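PDB 2E7Z: acetylene hydratase from Pelobacter acetylenicus, which catalyses the hydration of acetylene to acetaldehyde, using a tungsten-bis(molybdopterin guanine dinucleotide) cofactor and a [4Fe-4S] cluster. Local coordinates for residues A399-Y404 and L430-L435; T396-A399 and P405-A408; N415-M418 and N422-N425; N390-F395 and L700-W705. One frame throughout, in Å; residues are numbered along the deposited sequence.

Contact 1: residues A399-Y404 and L430-L435. With NA (sodium ion), chain B.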
# COMPACT_ATOMS: atom_id res chain seq x y z
N ALA A 399 11.27 -20.18 -3.00
CA ALA A 399 11.85 -21.04 -1.97
C ALA A 399 11.83 -22.53 -2.32
O ALA A 399 12.77 -23.26 -2.05
CB ALA A 399 11.11 -20.82 -0.63
N THR A 400 10.71 -22.99 -2.90
CA THR A 400 10.48 -24.43 -3.08
C THR A 400 10.54 -24.91 -4.52
O THR A 400 10.55 -26.11 -4.76
CB THR A 400 9.10 -24.89 -2.54
OG1 THR A 400 8.07 -24.31 -3.34
CG2 THR A 400 8.95 -24.50 -1.05
N GLU A 401 10.53 -23.97 -5.47
CA GLU A 401 10.48 -24.27 -6.90
C GLU A 401 9.10 -24.80 -7.32
O GLU A 401 8.95 -25.32 -8.44
CB GLU A 401 11.62 -25.21 -7.36
CG GLU A 401 12.97 -24.71 -6.86
CD GLU A 401 14.15 -25.15 -7.70
OE1 GLU A 401 13.93 -25.60 -8.83
OE2 GLU A 401 15.29 -24.99 -7.21
N LYS A 402 8.07 -24.68 -6.47
CA LYS A 402 6.70 -25.14 -6.81
C LYS A 402 5.76 -23.96 -6.74
O LYS A 402 5.88 -23.12 -5.83
CB LYS A 402 6.26 -26.23 -5.84
CG LYS A 402 7.05 -27.53 -5.98
CD LYS A 402 6.77 -28.23 -7.29
CE LYS A 402 7.58 -29.53 -7.40
NZ LYS A 402 7.91 -29.82 -8.80
N PRO A 403 4.80 -23.89 -7.68
CA PRO A 403 4.53 -24.88 -8.76
C PRO A 403 5.60 -24.89 -9.85
O PRO A 403 5.68 -25.85 -10.64
CB PRO A 403 3.20 -24.40 -9.35
CG PRO A 403 3.20 -22.91 -9.07
CD PRO A 403 3.85 -22.76 -7.71
N TYR A 404 6.43 -23.84 -9.90
CA TYR A 404 7.54 -23.81 -10.82
C TYR A 404 8.58 -22.85 -10.28
O TYR A 404 8.27 -22.04 -9.40
CB TYR A 404 7.11 -23.39 -12.23
CG TYR A 404 6.38 -22.05 -12.33
CD1 TYR A 404 7.08 -20.85 -12.32
CD2 TYR A 404 4.99 -22.01 -12.49
CE1 TYR A 404 6.43 -19.63 -12.43
CE2 TYR A 404 4.32 -20.80 -12.60
CZ TYR A 404 5.07 -19.61 -12.57
OH TYR A 404 4.44 -18.38 -12.72
N LEU A 430 14.69 -15.68 -1.36
CA LEU A 430 15.84 -14.90 -1.85
C LEU A 430 17.13 -15.75 -1.90
O LEU A 430 17.88 -15.70 -2.88
CB LEU A 430 16.04 -13.64 -0.99
CG LEU A 430 14.91 -12.61 -1.23
CD1 LEU A 430 14.99 -11.54 -0.11
CD2 LEU A 430 15.05 -11.97 -2.60
N MET A 431 17.35 -16.58 -0.88
CA MET A 431 18.55 -17.43 -0.85
C MET A 431 18.54 -18.51 -1.95
O MET A 431 19.58 -19.08 -2.25
CB MET A 431 18.75 -18.06 0.54
CG MET A 431 19.15 -17.05 1.61
SD MET A 431 20.75 -16.30 1.24
CE MET A 431 21.84 -17.73 1.31
N ASN A 432 17.38 -18.78 -2.55
CA ASN A 432 17.32 -19.78 -3.63
C ASN A 432 17.36 -19.16 -5.03
O ASN A 432 17.20 -19.87 -6.01
CB ASN A 432 16.05 -20.63 -3.46
CG ASN A 432 16.11 -21.94 -4.22
OD1 ASN A 432 15.09 -22.40 -4.75
ND2 ASN A 432 17.24 -22.56 -4.24
N GLN A 433 17.59 -17.85 -5.10
CA GLN A 433 17.68 -17.14 -6.39
C GLN A 433 19.03 -17.30 -7.05
O GLN A 433 20.04 -17.42 -6.37
CB GLN A 433 17.37 -15.64 -6.21
CG GLN A 433 15.97 -15.34 -5.70
CD GLN A 433 14.94 -16.04 -6.57
OE1 GLN A 433 14.64 -15.58 -7.66
NE2 GLN A 433 14.41 -17.17 -6.10
N ASP A 434 19.01 -17.32 -8.38
CA ASP A 434 20.24 -17.27 -9.17
C ASP A 434 20.66 -15.83 -9.48
O ASP A 434 21.84 -15.55 -9.67
CB ASP A 434 20.05 -18.04 -10.48
CG ASP A 434 19.93 -19.52 -10.27
OD1 ASP A 434 20.50 -20.04 -9.29
OD2 ASP A 434 19.28 -20.16 -11.11
N LEU A 435 19.71 -14.89 -9.46
CA LEU A 435 19.98 -13.48 -9.71
C LEU A 435 19.06 -12.62 -8.89
O LEU A 435 17.85 -12.77 -8.99
CB LEU A 435 19.79 -13.13 -11.19
CG LEU A 435 19.93 -11.65 -11.59
CD1 LEU A 435 21.35 -11.12 -11.38
CD2 LEU A 435 19.57 -11.46 -13.05
NA NA B . 16.71 -26.22 -6.36
O HOH W 1 17.87 -24.46 -5.87
O HOH W 2 15.70 -26.10 -4.55
O HOH W 3 18.20 -27.42 -5.48
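E401 and N432 meet beside a bound sodium ion, and the metal does much of the joining. E401 OE2 coordinates the sodium at 2.1 Å, and three waters and a further atom from elsewhere complete its shell. One of these waters also accepts a hydrogen bond of 2.6 Å from N432 ND2, so the link between the segments runs from carboxylate to metal to water to amide. A glutamate suits this place because its long chain, extended beyond CG, carries an anionic oxygen from the helix end to the cation. The same OE2 takes a hydrogen bond from K407 NZ, so two positive partners share it and probably stabilise its negative charge.

Direct contact is sparse. The two side chains cross at about a right angle, their carboxylate and amide planes 38° apart, and E401 OE2 lies 3.6 Å from N432 OD1. That amide oxygen is also 3.7 Å from the backbone oxygen of A399; these are simple approaches, and the bonding goes through sodium and water. With CG anti to its backbone N (chi1 -161°), N432 carries its amide toward helix 391-400, where ND2 donates to the sodium-bound water.

E401 is the first residue to leave the helix and has a positive phi, while T400 OG1 accepts from K402 N at 3.2 Å in an ST turn.

The contact thus joins the C-terminal ends of helices 391-400 and 423-431, near the starts of the neighbouring parallel strands 408-412 and 435-440; L430 and Q433 pack on M398, and L435 enters strand 435-440 beside helix 80-98.

Contact 2: residues T396-A399 and P405-A408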
# COMPACT_ATOMS: atom_id res chain seq x y z
N THR A 396 6.99 -18.53 -2.09
CA THR A 396 6.98 -19.99 -2.03
C THR A 396 7.58 -20.61 -3.28
O THR A 396 8.33 -21.58 -3.19
CB THR A 396 5.57 -20.51 -1.75
OG1 THR A 396 5.19 -20.06 -0.45
CG2 THR A 396 5.51 -22.01 -1.79
N ALA A 397 7.32 -20.03 -4.44
CA ALA A 397 7.91 -20.57 -5.67
C ALA A 397 9.40 -20.32 -5.66
O ALA A 397 10.19 -21.18 -6.04
CB ALA A 397 7.27 -19.93 -6.89
N MET A 398 9.78 -19.14 -5.20
CA MET A 398 11.21 -18.84 -5.02
C MET A 398 11.91 -19.85 -4.11
O MET A 398 12.99 -20.37 -4.45
CB MET A 398 11.40 -17.42 -4.48
CG MET A 398 11.02 -16.37 -5.51
SD MET A 398 10.78 -14.73 -4.77
CE MET A 398 12.49 -14.32 -4.29
N ALA A 399 11.27 -20.18 -3.00
CA ALA A 399 11.85 -21.04 -1.97
C ALA A 399 11.83 -22.53 -2.32
O ALA A 399 12.77 -23.26 -2.05
CB ALA A 399 11.11 -20.82 -0.63
N PRO A 405 9.82 -22.99 -10.78
CA PRO A 405 10.86 -22.13 -10.20
C PRO A 405 10.80 -20.67 -10.58
O PRO A 405 10.56 -20.32 -11.72
CB PRO A 405 12.17 -22.73 -10.74
CG PRO A 405 11.82 -24.01 -11.39
CD PRO A 405 10.36 -24.01 -11.69
N VAL A 406 11.06 -19.82 -9.60
CA VAL A 406 11.37 -18.40 -9.82
C VAL A 406 12.82 -18.24 -9.37
O VAL A 406 13.17 -18.67 -8.26
CB VAL A 406 10.45 -17.49 -9.01
CG1 VAL A 406 10.95 -16.03 -9.02
CG2 VAL A 406 9.04 -17.59 -9.55
N LYS A 407 13.67 -17.73 -10.26
CA LYS A 407 15.11 -17.77 -10.06
C LYS A 407 15.78 -16.43 -10.29
O LYS A 407 16.97 -16.33 -9.98
CB LYS A 407 15.75 -18.82 -11.00
CG LYS A 407 15.40 -20.24 -10.55
CD LYS A 407 16.16 -20.63 -9.28
CE LYS A 407 15.82 -22.06 -8.90
NZ LYS A 407 16.59 -22.41 -7.71
N ALA A 408 15.06 -15.44 -10.81
CA ALA A 408 15.56 -14.06 -10.85
C ALA A 408 14.58 -13.18 -10.10
O ALA A 408 13.37 -13.37 -10.25
CB ALA A 408 15.74 -13.55 -12.28
O HOH W 4 12.69 -21.28 -7.38
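V406 fills the space beside helix 391-400 with both of its methyl groups. CG1 lies 3.5 Å from M398 CG, and CG2 meets the methyl of A397, CB to CG2 4.0 Å. The fork of a beta-branched valine serves two neighbouring helix residues at once: with CG1 anti to the backbone N (chi1 169°), one branch is left for each. M398 brings its flexible chain across the valine at a slant, touching it through CG, and bends only further out, at chi3. The backbones run close here, with the CA atoms of M398 and V406 4.8 Å apart.

Beyond this apolar patch the fit is looser and polar. A water lies 2.8 Å from both A397 O and V406 O and donates toward them, although more acceptors surround it than it has protons, so the bridge is probably shared. P405, partly exposed, points its CB away from the helix, and its nearest approach is CA, 4.3 Å from A397 O.

Five residues lie between the two segments, which makes this a short connection from helix 391-400 through V406 into strand 408-412, belonging to the alpha/beta architecture of the molybdopterin oxidoreductase family.

Contact 3: residues N415-M418 and N422-N425. With MGD (2-amino-5,6-dimercapto-7-methyl-3,7,8a,9-tetrahydro-8-oxa-1,3,9,10-tetraaza-anthracen-4-one guanosine dinucleotide), chain E.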
# COMPACT_ATOMS: atom_id res chain seq x y z
N ASN A 415 11.97 -2.90 -0.02
CA ASN A 415 12.73 -3.72 0.91
C ASN A 415 11.93 -4.99 1.14
O ASN A 415 11.38 -5.25 2.19
CB ASN A 415 12.97 -2.92 2.19
CG ASN A 415 13.79 -3.66 3.21
OD1 ASN A 415 14.49 -4.63 2.92
ND2 ASN A 415 13.75 -3.14 4.44
N ALA A 416 11.87 -5.78 0.07
CA ALA A 416 10.98 -6.93 -0.05
C ALA A 416 11.12 -7.96 1.06
O ALA A 416 10.12 -8.54 1.50
CB ALA A 416 11.13 -7.59 -1.44
N LEU A 417 12.34 -8.20 1.54
CA LEU A 417 12.52 -9.12 2.65
C LEU A 417 11.54 -8.80 3.79
O LEU A 417 11.04 -9.70 4.46
CB LEU A 417 13.97 -9.08 3.15
CG LEU A 417 14.24 -9.92 4.38
CD1 LEU A 417 14.09 -11.41 4.11
CD2 LEU A 417 15.64 -9.59 4.89
N MET A 418 11.34 -7.51 4.04
CA MET A 418 10.62 -7.04 5.22
C MET A 418 9.23 -6.50 4.92
O MET A 418 8.57 -5.97 5.83
CB MET A 418 11.45 -5.93 5.92
CG MET A 418 12.70 -6.44 6.66
SD MET A 418 13.82 -5.15 7.26
CE MET A 418 12.73 -3.96 8.08
N ASN A 422 5.67 -13.53 6.81
CA ASN A 422 6.53 -14.71 6.76
C ASN A 422 7.94 -14.37 6.24
O ASN A 422 8.37 -14.89 5.20
CB ASN A 422 5.84 -15.83 5.97
CG ASN A 422 6.53 -17.18 6.17
OD1 ASN A 422 7.52 -17.30 6.92
ND2 ASN A 422 6.02 -18.20 5.50
N GLN A 423 8.63 -13.51 6.97
CA GLN A 423 9.92 -13.02 6.57
C GLN A 423 10.93 -14.16 6.42
O GLN A 423 11.81 -14.08 5.58
CB GLN A 423 10.41 -11.99 7.57
CG GLN A 423 11.75 -11.35 7.22
CD GLN A 423 11.98 -10.13 8.08
OE1 GLN A 423 11.06 -9.33 8.26
NE2 GLN A 423 13.19 -9.96 8.59
N GLN A 424 10.80 -15.20 7.23
CA GLN A 424 11.72 -16.33 7.11
C GLN A 424 11.61 -16.96 5.71
O GLN A 424 12.61 -17.41 5.13
CB GLN A 424 11.42 -17.35 8.22
CG GLN A 424 11.41 -16.77 9.60
CD GLN A 424 10.04 -16.22 10.14
OE1 GLN A 424 9.13 -15.75 9.41
NE2 GLN A 424 9.92 -16.28 11.45
N ASN A 425 10.40 -17.05 5.17
CA ASN A 425 10.20 -17.66 3.88
C ASN A 425 10.69 -16.72 2.78
O ASN A 425 11.20 -17.16 1.76
CB ASN A 425 8.73 -18.06 3.67
CG ASN A 425 8.57 -19.01 2.56
OD1 ASN A 425 9.32 -20.00 2.46
ND2 ASN A 425 7.58 -18.74 1.70
PB MGD E . 9.71 -0.49 2.28
O1B MGD E . 9.42 -1.96 2.43
O2B MGD E . 10.27 0.28 3.42
O3B MGD E . 8.40 0.32 1.83
O3A MGD E . 6.22 -0.69 1.12
PA MGD E . 7.45 0.18 0.55
O1A MGD E . 7.03 1.58 0.22
O2A MGD E . 8.08 -0.68 -0.50
O5' MGD E . 10.71 -0.37 1.02
C5' MGD E . 10.84 0.88 0.37
C4' MGD E . 12.27 0.93 -0.16
O4' MGD E . 12.34 2.03 -1.08
C3' MGD E . 13.30 1.28 0.91
O3' MGD E . 14.31 0.25 0.93
C2' MGD E . 13.89 2.65 0.52
O2' MGD E . 15.29 2.85 0.80
C1' MGD E . 13.64 2.66 -0.96
N9 MGD E . 13.46 3.98 -1.59
C8 MGD E . 12.81 5.06 -1.09
N7 MGD E . 12.77 6.05 -1.99
C5 MGD E . 13.34 5.58 -3.12
C6 MGD E . 13.62 6.08 -4.45
O6 MGD E . 13.29 7.23 -4.79
N1 MGD E . 14.22 5.22 -5.30
C2 MGD E . 14.65 4.00 -4.98
N2 MGD E . 15.24 3.24 -5.94
N3 MGD E . 14.43 3.48 -3.78
C4 MGD E . 13.79 4.22 -2.85
C10 MGD E . 5.16 0.00 1.78
C11 MGD E . 4.00 -0.97 1.89
O11 MGD E . 4.43 -1.98 2.79
C12 MGD E . 2.77 -0.26 2.41
S12 MGD E . 2.26 1.16 1.61
C13 MGD E . 2.07 -0.76 3.44
S13 MGD E . 0.76 0.08 4.14
C14 MGD E . 2.39 -2.07 4.08
N15 MGD E . 2.94 -1.92 5.42
C16 MGD E . 3.35 -3.09 5.99
C17 MGD E . 3.30 -3.37 7.43
O17 MGD E . 2.85 -2.52 8.23
N18 MGD E . 3.75 -4.57 7.85
C19 MGD E . 4.23 -5.52 7.01
N19 MGD E . 4.67 -6.70 7.49
N20 MGD E . 4.33 -5.31 5.69
C21 MGD E . 3.90 -4.16 5.15
N22 MGD E . 3.98 -3.99 3.83
C23 MGD E . 3.37 -2.85 3.18
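L417 and Q423 meet at about a right angle, the leucine branch set across the aliphatic part of the glutamine. L417 CD1 lies 3.9 Å from Q423 CG, and the same CG comes within 3.3 Å of L417 O, so the methylene rests against both the methyl and the backbone carbonyl of L417. Q423 places it there with CG anti to the backbone N (chi1 -177°) and the rest of the chain extended. Glutamine suits the spot because its hydrocarbon length can pack in a buried setting while its amide reaches a polar neighbour further out.

M418 lies on the amide end instead. It runs alongside Q423 and points the same way, with M418 CG 3.7 Å from Q423 OE1 and 4.0 Å from Q423 CD. The methionine therefore meets the amide group with a methylene, before its chain bends at chi3. The amide nitrogen, NE2, gives a weak hydrogen bond to A691 O.

Both segments carry turn features. N415 O accepts from M418 N, tightening the first, whereas N422 caps the helix through a weak 3.4 Å bond from N425 N to N422 OD1. At the far end, N415 N donates 3.0 Å to O5' of the molybdopterin guanine dinucleotide, at a fairly straight 160°, and N415 ND2 reaches S610 OG, which also bonds the cofactor.

The cofactor-binding loop thus leaves strand 408-412 and packs on the first turn of helix 423-431, with helix 691-694 against M418 and Q423 and helix 391-400 against N425.

Contact 4: residues N390-F395 and L700-W705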
# COMPACT_ATOMS: atom_id res chain seq x y z
N ASN A 390 0.45 -13.24 -6.15
CA ASN A 390 0.23 -13.32 -4.73
C ASN A 390 1.62 -13.43 -4.06
O ASN A 390 2.41 -14.28 -4.45
CB ASN A 390 -0.57 -14.56 -4.39
CG ASN A 390 -0.80 -14.72 -2.91
OD1 ASN A 390 -0.10 -15.50 -2.28
ND2 ASN A 390 -1.80 -14.01 -2.35
N PRO A 391 1.94 -12.57 -3.08
CA PRO A 391 3.29 -12.65 -2.48
C PRO A 391 3.65 -14.00 -1.87
O PRO A 391 4.78 -14.47 -2.03
CB PRO A 391 3.26 -11.55 -1.40
CG PRO A 391 2.26 -10.55 -2.00
CD PRO A 391 1.18 -11.45 -2.51
N THR A 392 2.72 -14.62 -1.14
CA THR A 392 3.01 -15.91 -0.56
C THR A 392 3.32 -16.93 -1.67
O THR A 392 4.25 -17.71 -1.56
CB THR A 392 1.80 -16.39 0.31
OG1 THR A 392 1.62 -15.43 1.37
CG2 THR A 392 2.06 -17.77 0.90
N ALA A 393 2.53 -16.93 -2.75
CA ALA A 393 2.83 -17.82 -3.87
C ALA A 393 4.19 -17.51 -4.48
O ALA A 393 4.94 -18.42 -4.86
CB ALA A 393 1.75 -17.75 -4.94
N LEU A 394 4.50 -16.21 -4.59
CA LEU A 394 5.77 -15.84 -5.22
C LEU A 394 6.96 -16.31 -4.38
O LEU A 394 7.89 -16.95 -4.89
CB LEU A 394 5.82 -14.33 -5.44
CG LEU A 394 7.12 -13.83 -6.05
CD1 LEU A 394 7.40 -14.48 -7.46
CD2 LEU A 394 7.08 -12.32 -6.11
N PHE A 395 6.96 -15.97 -3.08
CA PHE A 395 8.09 -16.37 -2.24
C PHE A 395 8.15 -17.88 -2.09
O PHE A 395 9.19 -18.48 -2.02
CB PHE A 395 8.05 -15.66 -0.87
CG PHE A 395 8.40 -14.21 -0.96
CD1 PHE A 395 9.69 -13.80 -1.33
CD2 PHE A 395 7.45 -13.24 -0.69
CE1 PHE A 395 9.99 -12.44 -1.40
CE2 PHE A 395 7.72 -11.89 -0.76
CZ PHE A 395 9.00 -11.49 -1.12
N LEU A 700 4.59 -12.91 11.46
CA LEU A 700 3.34 -12.95 10.72
C LEU A 700 3.24 -14.17 9.84
O LEU A 700 3.96 -14.28 8.85
CB LEU A 700 3.15 -11.67 9.89
CG LEU A 700 3.12 -10.38 10.70
CD1 LEU A 700 3.23 -9.17 9.75
CD2 LEU A 700 1.89 -10.27 11.60
N SER A 701 2.33 -15.06 10.18
CA SER A 701 2.11 -16.24 9.37
C SER A 701 1.48 -15.89 8.03
O SER A 701 0.69 -14.96 7.94
CB SER A 701 1.16 -17.19 10.13
OG SER A 701 0.93 -18.34 9.35
N ASP A 702 1.83 -16.65 6.98
CA ASP A 702 1.03 -16.60 5.75
C ASP A 702 0.49 -17.97 5.37
O ASP A 702 0.18 -18.23 4.21
CB ASP A 702 1.72 -15.88 4.57
CG ASP A 702 3.00 -16.52 4.11
OD1 ASP A 702 3.37 -17.60 4.59
OD2 ASP A 702 3.62 -15.92 3.18
N ASP A 703 0.34 -18.83 6.38
CA ASP A 703 -0.47 -20.03 6.21
C ASP A 703 -1.90 -19.60 5.88
O ASP A 703 -2.31 -18.49 6.24
CB ASP A 703 -0.54 -20.81 7.51
CG ASP A 703 0.81 -21.28 8.03
OD1 ASP A 703 1.77 -21.45 7.24
OD2 ASP A 703 0.93 -21.50 9.26
N ASP A 704 -2.67 -20.49 5.26
CA ASP A 704 -4.02 -20.12 4.84
C ASP A 704 -4.87 -19.63 6.00
O ASP A 704 -5.69 -18.71 5.82
CB ASP A 704 -4.71 -21.31 4.16
CG ASP A 704 -4.07 -21.71 2.84
OD1 ASP A 704 -3.42 -20.86 2.18
OD2 ASP A 704 -4.24 -22.89 2.45
N TRP A 705 -4.69 -20.19 7.19
CA TRP A 705 -5.50 -19.76 8.34
C TRP A 705 -5.37 -18.25 8.60
O TRP A 705 -6.33 -17.62 9.05
CB TRP A 705 -5.22 -20.59 9.60
CG TRP A 705 -3.87 -20.33 10.20
CD1 TRP A 705 -2.74 -21.08 10.03
CD2 TRP A 705 -3.51 -19.24 11.06
NE1 TRP A 705 -1.70 -20.52 10.74
CE2 TRP A 705 -2.14 -19.39 11.38
CE3 TRP A 705 -4.22 -18.16 11.61
CZ2 TRP A 705 -1.44 -18.48 12.19
CZ3 TRP A 705 -3.54 -17.26 12.42
CH2 TRP A 705 -2.17 -17.44 12.73
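T392 OG1 donates a 2.7 Å hydrogen bond to D702 OD2, fastening the N-terminal turn of helix 391-400 to a loop more than 300 residues on. The helix opens with a classic N-cap: N390 OD1 accepts from A393 N at 3.0 Å on a lone pair in the carbonyl plane. P391 follows in the first turn, where a missing N-H costs nothing.

The threonine and aspartate approach from opposite directions, and the hydroxyl meets OD2 from above the carboxylate, 49° out of its plane. The methyl merely lies alongside, T392 CG2 being 3.3 Å from D702 OD2; it is the hydroxyl that fits threonine to this place, as a short donor on the helix surface. D702 takes the crowded position, CG between the backbone N and the carbonyl carbon (chi1 62°), which sends its carboxylate across to the helix. Its other oxygen, OD1, accepts from N422 ND2; the carboxylate is thus gripped at both oxygens, and the nearby helix start would probably favour its negative charge.

The loop braces itself as well. L700 touches the cofactor, and S701 forms an ST turn in which its OG accepts from D703 N at 3.1 Å. Further on, in a short 3-10 segment, W705 NE1 donates to the anti lone pair of D703 OD2 over 3.2 Å, the oxygen tilted 24° from the indole plane.

How the contacts relate
Going from the N terminus, helix 391-400 is the first element these contacts use and supplies a segment to contacts 4, 2 and 1 in turn. Contact 2 closes first, a short return into strand 408-412. Contact 1 starts at A399, which it shares with contact 2, before that return is complete, so the two loops overlap; it closes where helix 423-431 ends. Contact 3 lies in series after contact 2 and nests within contact 1. Contact 4 encloses all three, joining the start of the helix to a loop near the C terminus. Between contacts 3 and 4, N422 N meets L700 O at 2.8 Å, tying the helix pair, the cofactor loop and the C-terminal region together.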